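Long-range contacts in cobalamin biosynthesis protein CobN (Mycobacterium tuberculosis, PDB 7C6O), which is the large, catalytic subunit of cobaltochelatase, which inserts cobalt into the corrin ring precursor during cobalamin biosynthesis at the expense of ATP: residues L44-D49 / V86-G91; V111-E116 / L135-Y140; R368-F373 / N502-V507; A549-H554 / P585-F590; Q979-H984 / N1048-R1053. All blocks are in the same frame, centred on the assembly; numbering follows the deposited sequence. Where two conformers were deposited one is given.

Interaction 1 (L44-D49 / V86-G91); sequences LLSTSD and VIRILG
Leu45 and Ile87 lie side by side and point the same way, on one face of two adjacent parallel strands, with Leu45 CD1 4.0 Å from Ile87 CG1. On the other face Leu44 and Val86 meet at a slant. Leu44 has CG anti to its backbone N (chi1 175°), which carries CD1 across to Val86 CG1 at 3.9 Å. Next along that face, Ser46 OG sits 3.7 Å from Arg88 CB and accepts from the backbone N of Ser48, making an ST turn where the strand ends. The extended Arg88 chain runs past Ser46 so that NH1 forms a salt bridge with Asp51, which also hydrogen-bonds Ser46 OG. Backbone bonds fix the register, among them Leu45 N to Val86 O at 2.7 Å. One water links Thr47 OG1 to Leu90 N and another links Thr47 OG1 to Arg88 O. Strands 42-46 and 84-89 are the inner two of a four-stranded parallel sheet, flanked by strands 62-65 and 110-114; helices 49-58 and 146-161 cover the face bearing Leu44.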
# COMPACT_ATOMS: atom_id res chain seq x y z
N LEU A 44 -21.70 43.74 0.07
CA LEU A 44 -22.22 42.42 0.43
C LEU A 44 -21.38 41.85 1.56
O LEU A 44 -20.18 41.60 1.38
CB LEU A 44 -22.21 41.48 -0.77
CG LEU A 44 -22.62 40.03 -0.50
CD1 LEU A 44 -24.05 39.98 0.03
CD2 LEU A 44 -22.47 39.19 -1.75
N LEU A 45 -22.00 41.64 2.72
CA LEU A 45 -21.35 41.04 3.89
C LEU A 45 -22.01 39.68 4.12
O LEU A 45 -23.13 39.62 4.63
CB LEU A 45 -21.47 41.93 5.11
CG LEU A 45 -20.94 43.36 4.98
CD1 LEU A 45 -21.39 44.22 6.15
CD2 LEU A 45 -19.42 43.35 4.86
N SER A 46 -21.33 38.61 3.75
CA SER A 46 -21.88 37.26 3.89
C SER A 46 -20.84 36.33 4.49
O SER A 46 -19.66 36.38 4.12
CB SER A 46 -22.35 36.70 2.54
OG SER A 46 -22.90 35.41 2.70
N THR A 47 -21.28 35.48 5.41
CA THR A 47 -20.40 34.45 5.95
C THR A 47 -20.22 33.29 4.99
O THR A 47 -19.48 32.35 5.30
CB THR A 47 -20.94 33.95 7.28
OG1 THR A 47 -22.32 33.59 7.14
CG2 THR A 47 -20.80 35.03 8.35
N SER A 48 -20.89 33.31 3.84
CA SER A 48 -20.70 32.32 2.79
C SER A 48 -19.79 32.91 1.73
O SER A 48 -20.19 33.83 1.00
CB SER A 48 -22.03 31.90 2.18
OG SER A 48 -21.84 31.16 0.99
N ASP A 49 -18.56 32.40 1.63
CA ASP A 49 -17.64 32.90 0.62
C ASP A 49 -18.14 32.63 -0.79
O ASP A 49 -17.74 33.34 -1.72
CB ASP A 49 -16.25 32.29 0.82
CG ASP A 49 -15.54 32.84 2.04
OD1 ASP A 49 -15.80 34.01 2.41
OD2 ASP A 49 -14.72 32.11 2.63
N VAL A 86 -25.90 44.71 2.15
CA VAL A 86 -26.59 43.44 2.30
C VAL A 86 -25.79 42.57 3.24
O VAL A 86 -24.58 42.39 3.05
CB VAL A 86 -26.78 42.73 0.94
CG1 VAL A 86 -27.47 41.39 1.14
CG2 VAL A 86 -27.57 43.61 -0.00
N ILE A 87 -26.46 42.02 4.26
CA ILE A 87 -25.83 41.15 5.24
C ILE A 87 -26.55 39.80 5.20
O ILE A 87 -27.78 39.75 5.31
CB ILE A 87 -25.90 41.76 6.66
CG1 ILE A 87 -25.17 43.11 6.69
CG2 ILE A 87 -25.31 40.79 7.68
CD1 ILE A 87 -25.31 43.83 8.02
N ARG A 88 -25.78 38.72 5.05
CA ARG A 88 -26.31 37.36 5.06
C ARG A 88 -25.51 36.53 6.04
O ARG A 88 -24.31 36.30 5.83
CB ARG A 88 -26.27 36.73 3.66
CG ARG A 88 -26.91 35.34 3.58
CD ARG A 88 -27.21 34.94 2.14
NE ARG A 88 -27.91 33.66 2.05
CZ ARG A 88 -27.33 32.51 1.73
NH1 ARG A 88 -26.03 32.48 1.44
NH2 ARG A 88 -28.04 31.40 1.68
N ILE A 89 -26.15 36.07 7.12
CA ILE A 89 -25.48 35.30 8.16
C ILE A 89 -26.39 34.18 8.66
O ILE A 89 -27.62 34.24 8.55
CB ILE A 89 -25.05 36.17 9.37
CG1 ILE A 89 -26.27 36.79 10.04
CG2 ILE A 89 -24.05 37.24 8.95
CD1 ILE A 89 -25.93 37.61 11.26
N LEU A 90 -25.77 33.15 9.22
CA LEU A 90 -26.48 32.13 9.99
C LEU A 90 -26.60 32.58 11.44
O LEU A 90 -25.75 33.31 11.96
CB LEU A 90 -25.75 30.79 9.92
CG LEU A 90 -25.73 30.05 8.59
CD1 LEU A 90 -24.84 28.82 8.70
CD2 LEU A 90 -27.14 29.65 8.19
N GLY A 91 -27.66 32.12 12.09
CA GLY A 91 -27.85 32.39 13.50
C GLY A 91 -28.67 33.62 13.83
O GLY A 91 -28.80 33.96 15.02
O HOH W 1 -22.80 32.72 9.79
O HOH W 2 -23.98 33.29 5.23

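Interaction 2 (V111-E116 / L135-Y140); sequences VLVSGE and LQAHIY
Val111 and Val113 face Ala137 and His138 where helix 131-143 packs on the edge strand 110-114 of an alpha/beta domain with a parallel sheet. The short strand and helix axes run 7.9 Å apart at closest and cross at -51°. The apolar part is small and close. Val111 CG1 meets Ala137 CB at 3.7 Å, while Val113 CG1 rests against the helix backbone, 3.6 Å from His138 N. A chi1 of 174° turns the His138 ring away from its own backbone N and past Val113 toward the end of the strand, where Val113 CB lies at the ring edge. The polar contact across the segments goes through water. No direct hydrogen bond joins them, but a water sits between Ser114 O and His138 O, within hydrogen-bonding distance of each, and over one face of the imidazole. His138 NE2 has a separate partner, the carbonyl of Gln117, just beyond the strand segment. At the ring edge, His138 CE1 comes to 3.3 Å from Glu116 O.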
# COMPACT_ATOMS: atom_id res chain seq x y z
N VAL A 111 -30.05 45.66 3.98
CA VAL A 111 -30.85 44.48 3.68
C VAL A 111 -30.28 43.32 4.49
O VAL A 111 -29.12 42.93 4.29
CB VAL A 111 -30.84 44.16 2.18
CG1 VAL A 111 -31.88 43.11 1.84
CG2 VAL A 111 -31.05 45.43 1.36
N LEU A 112 -31.07 42.78 5.41
CA LEU A 112 -30.64 41.72 6.31
C LEU A 112 -31.37 40.43 5.95
O LEU A 112 -32.60 40.38 6.00
CB LEU A 112 -30.90 42.08 7.77
CG LEU A 112 -30.47 43.47 8.24
CD1 LEU A 112 -30.91 43.69 9.69
CD2 LEU A 112 -28.97 43.66 8.10
N VAL A 113 -30.61 39.39 5.59
CA VAL A 113 -31.20 38.11 5.22
C VAL A 113 -30.45 36.99 5.94
O VAL A 113 -29.31 37.15 6.39
CB VAL A 113 -31.18 37.88 3.70
CG1 VAL A 113 -31.96 38.98 2.98
CG2 VAL A 113 -29.76 37.79 3.19
N SER A 114 -31.11 35.85 6.03
CA SER A 114 -30.59 34.69 6.74
C SER A 114 -29.90 33.73 5.77
O SER A 114 -30.26 33.64 4.60
CB SER A 114 -31.72 33.96 7.48
OG SER A 114 -31.26 32.76 8.06
N GLY A 115 -28.89 33.02 6.28
CA GLY A 115 -28.28 31.95 5.52
C GLY A 115 -29.07 30.66 5.54
O GLY A 115 -28.79 29.76 4.74
N GLU A 116 -30.03 30.56 6.44
CA GLU A 116 -30.96 29.44 6.45
C GLU A 116 -31.90 29.52 5.25
O GLU A 116 -32.06 30.57 4.63
CB GLU A 116 -31.77 29.42 7.75
CG GLU A 116 -30.97 29.13 9.02
CD GLU A 116 -30.24 30.34 9.58
OE1 GLU A 116 -29.95 31.28 8.82
OE2 GLU A 116 -29.96 30.36 10.80
N LEU A 135 -37.13 40.30 1.62
CA LEU A 135 -37.59 38.95 1.32
C LEU A 135 -37.18 38.52 -0.08
O LEU A 135 -36.78 37.37 -0.29
CB LEU A 135 -39.11 38.86 1.50
CG LEU A 135 -39.62 38.98 2.94
CD1 LEU A 135 -41.10 39.32 2.98
CD2 LEU A 135 -39.34 37.71 3.73
N GLN A 136 -37.27 39.43 -1.06
CA GLN A 136 -36.84 39.07 -2.41
C GLN A 136 -35.32 38.90 -2.48
O GLN A 136 -34.82 38.00 -3.15
CB GLN A 136 -37.31 40.13 -3.41
CG GLN A 136 -37.13 39.74 -4.89
CD GLN A 136 -38.20 38.78 -5.39
OE1 GLN A 136 -38.78 38.01 -4.63
NE2 GLN A 136 -38.47 38.83 -6.69
N ALA A 137 -34.57 39.76 -1.78
CA ALA A 137 -33.13 39.58 -1.70
C ALA A 137 -32.78 38.23 -1.09
O ALA A 137 -31.83 37.56 -1.54
CB ALA A 137 -32.49 40.71 -0.89
N HIS A 138 -33.53 37.80 -0.08
CA HIS A 138 -33.31 36.49 0.52
C HIS A 138 -33.39 35.39 -0.54
O HIS A 138 -32.57 34.46 -0.54
CB HIS A 138 -34.33 36.23 1.63
CG HIS A 138 -34.25 34.86 2.20
ND1 HIS A 138 -33.47 34.55 3.29
CD2 HIS A 138 -34.86 33.70 1.83
CE1 HIS A 138 -33.60 33.26 3.57
NE2 HIS A 138 -34.43 32.72 2.70
N ILE A 139 -34.35 35.50 -1.45
CA ILE A 139 -34.53 34.47 -2.48
C ILE A 139 -33.38 34.51 -3.48
O ILE A 139 -32.85 33.46 -3.87
CB ILE A 139 -35.90 34.64 -3.16
CG1 ILE A 139 -37.02 34.45 -2.13
CG2 ILE A 139 -36.05 33.65 -4.31
CD1 ILE A 139 -38.41 34.71 -2.67
N TYR A 140 -32.98 35.71 -3.92
CA TYR A 140 -31.84 35.83 -4.82
C TYR A 140 -30.62 35.11 -4.27
O TYR A 140 -29.93 34.37 -4.98
CB TYR A 140 -31.50 37.30 -5.06
CG TYR A 140 -32.28 38.01 -6.14
CD1 TYR A 140 -32.11 37.68 -7.49
CD2 TYR A 140 -33.14 39.06 -5.83
CE1 TYR A 140 -32.81 38.35 -8.48
CE2 TYR A 140 -33.84 39.73 -6.81
CZ TYR A 140 -33.68 39.38 -8.13
OH TYR A 140 -34.38 40.05 -9.10
O HOH W 3 -30.76 34.08 1.72

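Interaction 3 (R368-F373 / N502-V507); sequences RVALVF and NLVLMV
The Phe373 ring has Met506 O at its edge, in plane, while Leu505 CD2 approaches obliquely, 4.0 Å from Phe373 CE1. This is one end of a parallel strand pair in an alpha/beta sheet with helices on both faces. At the other end Arg368 and Asn502 touch through their aliphatic parts, Arg368 CG to Asn502 CB at 4.1 Å. In one of its two modelled conformers the arginine bends at chi3, its guanidinium stands almost perpendicular to the amide (planes 89° apart), and its NE is hydrogen-bonded to the carbonyl of Gly548. Between these ends five backbone hydrogen bonds alternate direction, from Val369 N to Asn502 O through to Phe373 N to Met506 O; Leu371 N to Val504 O, at 2.8 Å, is the shortest. One face of the pair carries Val369, Leu371, Leu503, Leu505 and Phe373 and packs on helix 391-405; there Leu371 and Leu505 run alongside each other, Leu371 CD2 being 4.0 Å from Leu505 CG. The other face, with Ala370, Val372, Val504 and Met506, is met by helix 530-539. Val504 holds CG1 between its backbone N and carbonyl carbon (chi1 57°), which brings that methyl within 3.6 Å of Ala370 CB.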
# COMPACT_ATOMS: atom_id res chain seq x y z
N ARG A 368 -3.23 -3.67 -29.18
CA ARG A 368 -1.82 -3.92 -28.90
C ARG A 368 -1.59 -3.85 -27.40
O ARG A 368 -1.97 -2.87 -26.75
CB ARG A 368 -0.93 -2.91 -29.64
CG ARG A 368 -1.00 -3.04 -31.16
CD ARG A 368 -0.12 -2.02 -31.86
NE ARG A 368 -0.48 -0.65 -31.51
CZ ARG A 368 -1.33 0.11 -32.19
NH1 ARG A 368 -1.92 -0.36 -33.28
NH2 ARG A 368 -1.59 1.34 -31.79
N VAL A 369 -0.97 -4.89 -26.85
CA VAL A 369 -0.77 -5.02 -25.41
C VAL A 369 0.69 -5.30 -25.13
O VAL A 369 1.32 -6.14 -25.80
CB VAL A 369 -1.66 -6.14 -24.82
CG1 VAL A 369 -1.47 -6.22 -23.31
CG2 VAL A 369 -3.12 -5.91 -25.18
N ALA A 370 1.23 -4.62 -24.13
CA ALA A 370 2.57 -4.89 -23.61
C ALA A 370 2.44 -5.66 -22.30
O ALA A 370 1.76 -5.22 -21.37
CB ALA A 370 3.35 -3.60 -23.40
N LEU A 371 3.10 -6.82 -22.24
CA LEU A 371 3.14 -7.66 -21.04
C LEU A 371 4.54 -7.52 -20.44
O LEU A 371 5.52 -7.99 -21.04
CB LEU A 371 2.81 -9.11 -21.39
CG LEU A 371 2.52 -10.10 -20.27
CD1 LEU A 371 1.30 -9.67 -19.48
CD2 LEU A 371 2.34 -11.51 -20.83
N VAL A 372 4.64 -6.88 -19.28
CA VAL A 372 5.92 -6.54 -18.67
C VAL A 372 6.13 -7.40 -17.43
O VAL A 372 5.24 -7.51 -16.58
CB VAL A 372 5.99 -5.04 -18.32
CG1 VAL A 372 7.34 -4.70 -17.68
CG2 VAL A 372 5.77 -4.20 -19.57
N PHE A 373 7.32 -7.99 -17.32
CA PHE A 373 7.70 -8.85 -16.20
C PHE A 373 8.70 -8.13 -15.31
O PHE A 373 9.62 -7.47 -15.81
CB PHE A 373 8.31 -10.16 -16.70
CG PHE A 373 7.35 -11.04 -17.46
CD1 PHE A 373 6.96 -10.71 -18.74
CD2 PHE A 373 6.87 -12.21 -16.89
CE1 PHE A 373 6.09 -11.52 -19.45
CE2 PHE A 373 6.00 -13.03 -17.59
CZ PHE A 373 5.61 -12.68 -18.86
N ASN A 502 0.21 -8.83 -32.08
CA ASN A 502 -0.00 -7.51 -31.50
C ASN A 502 0.48 -7.42 -30.06
O ASN A 502 0.05 -6.53 -29.32
CB ASN A 502 -1.48 -7.12 -31.60
CG ASN A 502 -1.87 -6.69 -33.00
OD1 ASN A 502 -1.03 -6.27 -33.79
ND2 ASN A 502 -3.16 -6.79 -33.31
N LEU A 503 1.36 -8.33 -29.65
CA LEU A 503 1.84 -8.40 -28.28
C LEU A 503 3.33 -8.16 -28.24
O LEU A 503 4.07 -8.50 -29.16
CB LEU A 503 1.54 -9.77 -27.67
CG LEU A 503 0.26 -9.97 -26.86
CD1 LEU A 503 -0.95 -9.34 -27.53
CD2 LEU A 503 0.05 -11.44 -26.72
N VAL A 504 3.79 -7.56 -27.14
CA VAL A 504 5.21 -7.50 -26.83
C VAL A 504 5.39 -7.94 -25.38
O VAL A 504 4.67 -7.48 -24.49
CB VAL A 504 5.80 -6.09 -27.06
CG1 VAL A 504 5.08 -5.04 -26.25
CG2 VAL A 504 7.29 -6.09 -26.73
N LEU A 505 6.30 -8.88 -25.17
CA LEU A 505 6.69 -9.32 -23.84
C LEU A 505 8.06 -8.74 -23.55
O LEU A 505 9.00 -8.94 -24.33
CB LEU A 505 6.70 -10.85 -23.73
CG LEU A 505 5.36 -11.53 -23.43
CD1 LEU A 505 4.35 -11.33 -24.56
CD2 LEU A 505 5.56 -13.02 -23.14
N MET A 506 8.18 -8.01 -22.44
CA MET A 506 9.39 -7.27 -22.13
C MET A 506 9.74 -7.46 -20.67
O MET A 506 8.87 -7.40 -19.80
CB MET A 506 9.23 -5.78 -22.45
CG MET A 506 10.47 -4.93 -22.18
SD MET A 506 10.20 -3.18 -22.50
CE MET A 506 10.10 -3.18 -24.29
N VAL A 507 11.02 -7.69 -20.40
CA VAL A 507 11.52 -7.63 -19.04
C VAL A 507 11.68 -6.17 -18.65
O VAL A 507 12.24 -5.37 -19.41
CB VAL A 507 12.85 -8.39 -18.91
CG1 VAL A 507 13.36 -8.30 -17.49
CG2 VAL A 507 12.68 -9.83 -19.34

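Interaction 4 (A549-H554 / P585-F590); sequences AHAVVH and PLIYPF
His554 and Tyr588 lie side by side at the end of two parallel strands, pointing the same way, and the histidine can be followed outward over the tyrosine. Its CB stands above the centre of the Tyr588 ring, 3.9 Å from the centroid and only 10° off the normal, a CH-pi contact; the side chain of Phe590 lies against the opposite face. His554 CG comes next, 3.9 Å from Tyr588 CZ. A chi1 of -165° carries the imidazole onward along the tyrosine ring, its plane inclined 45° to the phenol. His554 CD2 then reaches Tyr588 OH at 3.5 Å, with the hydroxyl over one face of the imidazole. Farther out, NE2 is hydrogen-bonded to Ser374 OG.

The two strands belong to a beta-alpha-beta unit, strand 551-555, helix 576-581 and strand 586-591. Val552 N bonds to Pro585 O and Ile587 N to Val552 O, each at 2.8 Å. Val552 CG1 touches Leu586 CD1 on the same sheet face as His554, while Val553 and Ile587 pack on the other under helix 807-815.

Tyr588 OH is hydrogen-bonded to Glu562 OE2 and Gly559 N. His554 NE2 and the tyrosine hydroxyl thus have separate partners, and the two side chains meet through van der Waals and CH-pi packing, with the phenol oxygen over the imidazole face, rather than through a hydrogen bond to each other.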
# COMPACT_ATOMS: atom_id res chain seq x y z
N ALA A 549 1.35 0.63 -27.70
CA ALA A 549 0.47 -0.21 -26.89
C ALA A 549 -0.80 0.53 -26.52
O ALA A 549 -0.78 1.72 -26.19
CB ALA A 549 1.20 -0.66 -25.62
N HIS A 550 -1.93 -0.19 -26.56
CA HIS A 550 -3.16 0.35 -25.99
C HIS A 550 -3.17 0.25 -24.47
O HIS A 550 -3.85 1.05 -23.82
CB HIS A 550 -4.37 -0.39 -26.58
CG HIS A 550 -4.60 -0.09 -28.03
ND1 HIS A 550 -4.29 -0.98 -29.04
CD2 HIS A 550 -5.10 1.01 -28.64
CE1 HIS A 550 -4.59 -0.44 -30.20
NE2 HIS A 550 -5.09 0.77 -29.99
N ALA A 551 -2.45 -0.71 -23.91
CA ALA A 551 -2.38 -0.87 -22.46
C ALA A 551 -1.15 -1.68 -22.09
O ALA A 551 -0.62 -2.45 -22.90
CB ALA A 551 -3.65 -1.54 -21.91
N VAL A 552 -0.71 -1.50 -20.85
CA VAL A 552 0.37 -2.28 -20.26
C VAL A 552 -0.23 -3.19 -19.20
O VAL A 552 -1.04 -2.75 -18.38
CB VAL A 552 1.45 -1.37 -19.65
CG1 VAL A 552 2.54 -2.20 -18.98
CG2 VAL A 552 2.04 -0.45 -20.71
N VAL A 553 0.16 -4.46 -19.23
CA VAL A 553 -0.15 -5.41 -18.17
C VAL A 553 1.16 -5.79 -17.50
O VAL A 553 2.06 -6.34 -18.14
CB VAL A 553 -0.87 -6.66 -18.72
CG1 VAL A 553 -1.15 -7.65 -17.58
CG2 VAL A 553 -2.15 -6.28 -19.44
N HIS A 554 1.28 -5.48 -16.21
CA HIS A 554 2.44 -5.89 -15.43
C HIS A 554 2.06 -7.09 -14.56
O HIS A 554 1.08 -7.03 -13.82
CB HIS A 554 2.97 -4.76 -14.55
CG HIS A 554 4.34 -5.03 -14.01
ND1 HIS A 554 5.47 -4.45 -14.54
CD2 HIS A 554 4.77 -5.86 -13.03
CE1 HIS A 554 6.53 -4.89 -13.89
NE2 HIS A 554 6.13 -5.74 -12.97
N PRO A 585 -2.45 3.18 -20.09
CA PRO A 585 -3.21 2.43 -19.09
C PRO A 585 -2.38 1.27 -18.55
O PRO A 585 -1.67 0.59 -19.30
CB PRO A 585 -4.44 1.93 -19.87
CG PRO A 585 -4.56 2.88 -21.03
CD PRO A 585 -3.15 3.24 -21.39
N LEU A 586 -2.46 1.06 -17.24
CA LEU A 586 -1.69 0.02 -16.56
C LEU A 586 -2.64 -0.90 -15.82
O LEU A 586 -3.38 -0.46 -14.93
CB LEU A 586 -0.67 0.64 -15.60
CG LEU A 586 0.15 -0.32 -14.73
CD1 LEU A 586 0.96 -1.28 -15.57
CD2 LEU A 586 1.06 0.46 -13.77
N ILE A 587 -2.63 -2.18 -16.19
CA ILE A 587 -3.43 -3.21 -15.56
C ILE A 587 -2.48 -4.16 -14.85
O ILE A 587 -1.48 -4.59 -15.43
CB ILE A 587 -4.30 -3.95 -16.60
CG1 ILE A 587 -5.20 -2.95 -17.32
CG2 ILE A 587 -5.12 -5.04 -15.93
CD1 ILE A 587 -5.73 -3.45 -18.64
N TYR A 588 -2.78 -4.49 -13.60
CA TYR A 588 -1.77 -4.97 -12.66
C TYR A 588 -2.33 -6.08 -11.78
O TYR A 588 -2.85 -5.82 -10.68
CB TYR A 588 -1.26 -3.81 -11.80
CG TYR A 588 0.20 -3.86 -11.39
CD1 TYR A 588 0.84 -5.06 -11.11
CD2 TYR A 588 0.92 -2.68 -11.27
CE1 TYR A 588 2.17 -5.07 -10.72
CE2 TYR A 588 2.25 -2.69 -10.88
CZ TYR A 588 2.87 -3.88 -10.61
OH TYR A 588 4.19 -3.87 -10.22
N PRO A 589 -2.25 -7.34 -12.22
CA PRO A 589 -2.58 -8.45 -11.33
C PRO A 589 -1.70 -8.40 -10.08
O PRO A 589 -0.49 -8.22 -10.17
CB PRO A 589 -2.29 -9.69 -12.18
CG PRO A 589 -2.46 -9.21 -13.60
CD PRO A 589 -1.96 -7.79 -13.60
N PHE A 590 -2.33 -8.54 -8.91
CA PHE A 590 -1.63 -8.23 -7.68
C PHE A 590 -2.14 -9.09 -6.53
O PHE A 590 -3.34 -9.28 -6.38
CB PHE A 590 -1.78 -6.75 -7.32
CG PHE A 590 -0.53 -6.14 -6.76
CD1 PHE A 590 -0.20 -6.32 -5.43
CD2 PHE A 590 0.32 -5.41 -7.57
CE1 PHE A 590 0.95 -5.77 -4.92
CE2 PHE A 590 1.48 -4.86 -7.07
CZ PHE A 590 1.79 -5.03 -5.74

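Interaction 5 (Q979-H984 / N1048-R1053); sequences QADLAH and NRQYRR
A salt-bridge network centred on Asp981 joins helix 973-985 to segment 1048-1053. Arg1053 grips the carboxylate end-on with two nitrogens, NH2 to Asp981 OD1 at 2.6 Å in a nearly straight bond and NH1 to OD2 of the same aspartate at 3.1 Å. Its chain is extended from CG to NE; the Arg1053 and Asp981 side chains come from opposite directions and meet at the guanidinium edge, with the carboxylate carbon in the guanidinium plane. Arg1049, in one of its two modelled conformers, instead slides past the aspartate, its guanidinium turned 75° from the carboxylate. Its NH2 then bonds Asp981 OD1 at 3.2 Å, from the face opposite to that used by Arg1053 NH2, and its NE adds a weak bond to the same oxygen. Gln1050 NE2 completes the set, meeting Asp981 OD2 at 2.9 Å nearly along the C-O axis. Each carboxylate oxygen thus accepts from at least two donors, and two nearby arginines would be expected to stabilise the charged form of this buried aspartate. In the same conformer the bend of Arg1049 at chi3 (75°) also helps to set its guanidinium flat on the exposed His984, centres 4.0 Å apart and planes at 24°, where Arg1049 NH1 lies 3.3 Å from His984 CD2.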
# COMPACT_ATOMS: atom_id res chain seq x y z
N GLN A 979 16.86 13.97 27.70
CA GLN A 979 17.59 14.91 28.55
C GLN A 979 19.09 14.74 28.39
O GLN A 979 19.84 15.72 28.42
CB GLN A 979 17.18 14.75 30.01
CG GLN A 979 15.72 15.07 30.31
CD GLN A 979 15.25 16.37 29.70
OE1 GLN A 979 14.63 16.38 28.64
NE2 GLN A 979 15.56 17.48 30.36
N ALA A 980 19.56 13.50 28.22
CA ALA A 980 20.98 13.27 28.00
C ALA A 980 21.43 13.89 26.68
O ALA A 980 22.51 14.49 26.60
CB ALA A 980 21.29 11.78 28.02
N ASP A 981 20.62 13.75 25.63
CA ASP A 981 20.96 14.35 24.34
C ASP A 981 20.84 15.87 24.40
O ASP A 981 21.65 16.59 23.81
CB ASP A 981 20.07 13.78 23.24
CG ASP A 981 20.38 12.33 22.93
OD1 ASP A 981 21.37 11.81 23.47
OD2 ASP A 981 19.63 11.72 22.15
N LEU A 982 19.82 16.37 25.10
CA LEU A 982 19.67 17.82 25.26
C LEU A 982 20.88 18.42 25.96
O LEU A 982 21.31 19.54 25.64
CB LEU A 982 18.39 18.13 26.04
CG LEU A 982 18.04 19.61 26.21
CD1 LEU A 982 17.71 20.24 24.86
CD2 LEU A 982 16.90 19.78 27.19
N ALA A 983 21.45 17.70 26.93
CA ALA A 983 22.66 18.16 27.58
C ALA A 983 23.87 18.13 26.66
O ALA A 983 24.87 18.80 26.94
CB ALA A 983 22.94 17.33 28.83
N HIS A 984 23.80 17.37 25.56
CA HIS A 984 24.94 17.25 24.67
C HIS A 984 24.97 18.38 23.65
O HIS A 984 26.01 19.02 23.45
CB HIS A 984 24.91 15.89 23.97
CG HIS A 984 26.05 15.67 23.03
ND1 HIS A 984 27.31 15.30 23.45
CD2 HIS A 984 26.12 15.76 21.68
CE1 HIS A 984 28.11 15.17 22.41
NE2 HIS A 984 27.41 15.44 21.32
N ASN A 1048 22.38 7.80 14.67
CA ASN A 1048 23.41 7.04 15.36
C ASN A 1048 23.24 7.10 16.87
O ASN A 1048 23.41 6.09 17.56
CB ASN A 1048 24.80 7.54 14.95
CG ASN A 1048 25.12 7.27 13.49
OD1 ASN A 1048 24.59 6.34 12.89
ND2 ASN A 1048 25.99 8.09 12.92
N ARG A 1049 22.89 8.28 17.40
CA ARG A 1049 22.69 8.40 18.84
C ARG A 1049 21.57 7.48 19.32
O ARG A 1049 21.72 6.81 20.35
CB ARG A 1049 22.39 9.85 19.21
CG ARG A 1049 23.54 10.81 18.94
CD ARG A 1049 23.23 12.22 19.42
NE ARG A 1049 23.32 12.32 20.87
CZ ARG A 1049 24.46 12.52 21.53
NH1 ARG A 1049 25.60 12.63 20.87
NH2 ARG A 1049 24.46 12.60 22.86
N GLN A 1050 20.46 7.42 18.58
CA GLN A 1050 19.34 6.59 19.01
C GLN A 1050 19.59 5.11 18.75
O GLN A 1050 19.23 4.26 19.57
CB GLN A 1050 18.05 7.04 18.32
CG GLN A 1050 17.78 8.54 18.38
CD GLN A 1050 17.98 9.14 19.76
OE1 GLN A 1050 17.68 8.52 20.78
NE2 GLN A 1050 18.49 10.37 19.80
N TYR A 1051 20.21 4.77 17.61
CA TYR A 1051 20.48 3.36 17.33
C TYR A 1051 21.46 2.76 18.32
O TYR A 1051 21.36 1.57 18.66
CB TYR A 1051 20.99 3.18 15.90
CG TYR A 1051 19.89 3.01 14.87
CD1 TYR A 1051 18.87 3.95 14.77
CD2 TYR A 1051 19.87 1.92 14.01
CE1 TYR A 1051 17.86 3.80 13.84
CE2 TYR A 1051 18.86 1.77 13.07
CZ TYR A 1051 17.86 2.72 12.99
OH TYR A 1051 16.84 2.59 12.07
N ARG A 1052 22.41 3.56 18.83
CA ARG A 1052 23.33 3.05 19.84
C ARG A 1052 22.60 2.60 21.10
O ARG A 1052 23.13 1.77 21.84
CB ARG A 1052 24.38 4.11 20.19
CG ARG A 1052 25.51 4.22 19.17
CD ARG A 1052 26.63 5.13 19.67
NE ARG A 1052 26.94 6.18 18.70
CZ ARG A 1052 27.93 6.12 17.81
NH1 ARG A 1052 28.72 5.05 17.76
NH2 ARG A 1052 28.12 7.12 16.97
N ARG A 1053 21.40 3.12 21.35
CA ARG A 1053 20.63 2.76 22.53
C ARG A 1053 19.70 1.58 22.32
O ARG A 1053 19.13 1.08 23.29
CB ARG A 1053 19.80 3.96 23.01
CG ARG A 1053 20.62 5.15 23.47
CD ARG A 1053 19.74 6.16 24.18
NE ARG A 1053 20.51 7.29 24.70
CZ ARG A 1053 20.53 8.50 24.13
NH1 ARG A 1053 19.83 8.73 23.04
NH2 ARG A 1053 21.26 9.47 24.67

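Overall arrangement
The five contacts fall into two adjoining pairs and one distant member. Interactions 1 and 2 share a parallel sheet near the N-terminus, centres 9 Å apart: Ile87 N meets Val111 O at 2.8 Å. A bound sodium ion, at Asp125 and Ser127, lies about 10 Å from the Val111 side chain and about 13 Å from that of Ile87. Interactions 3 and 4 are likewise neighbours in one sheet, 9 Å between centres, with Ala370 O 2.8 Å from Val553 N; interaction 3 lies about 59 Å and interaction 4 about 51 Å from interaction 1, centre to centre. Interaction 5 sits across the chain's centre from interactions 3 and 4, its nearest atoms about 25 Å from interaction 4.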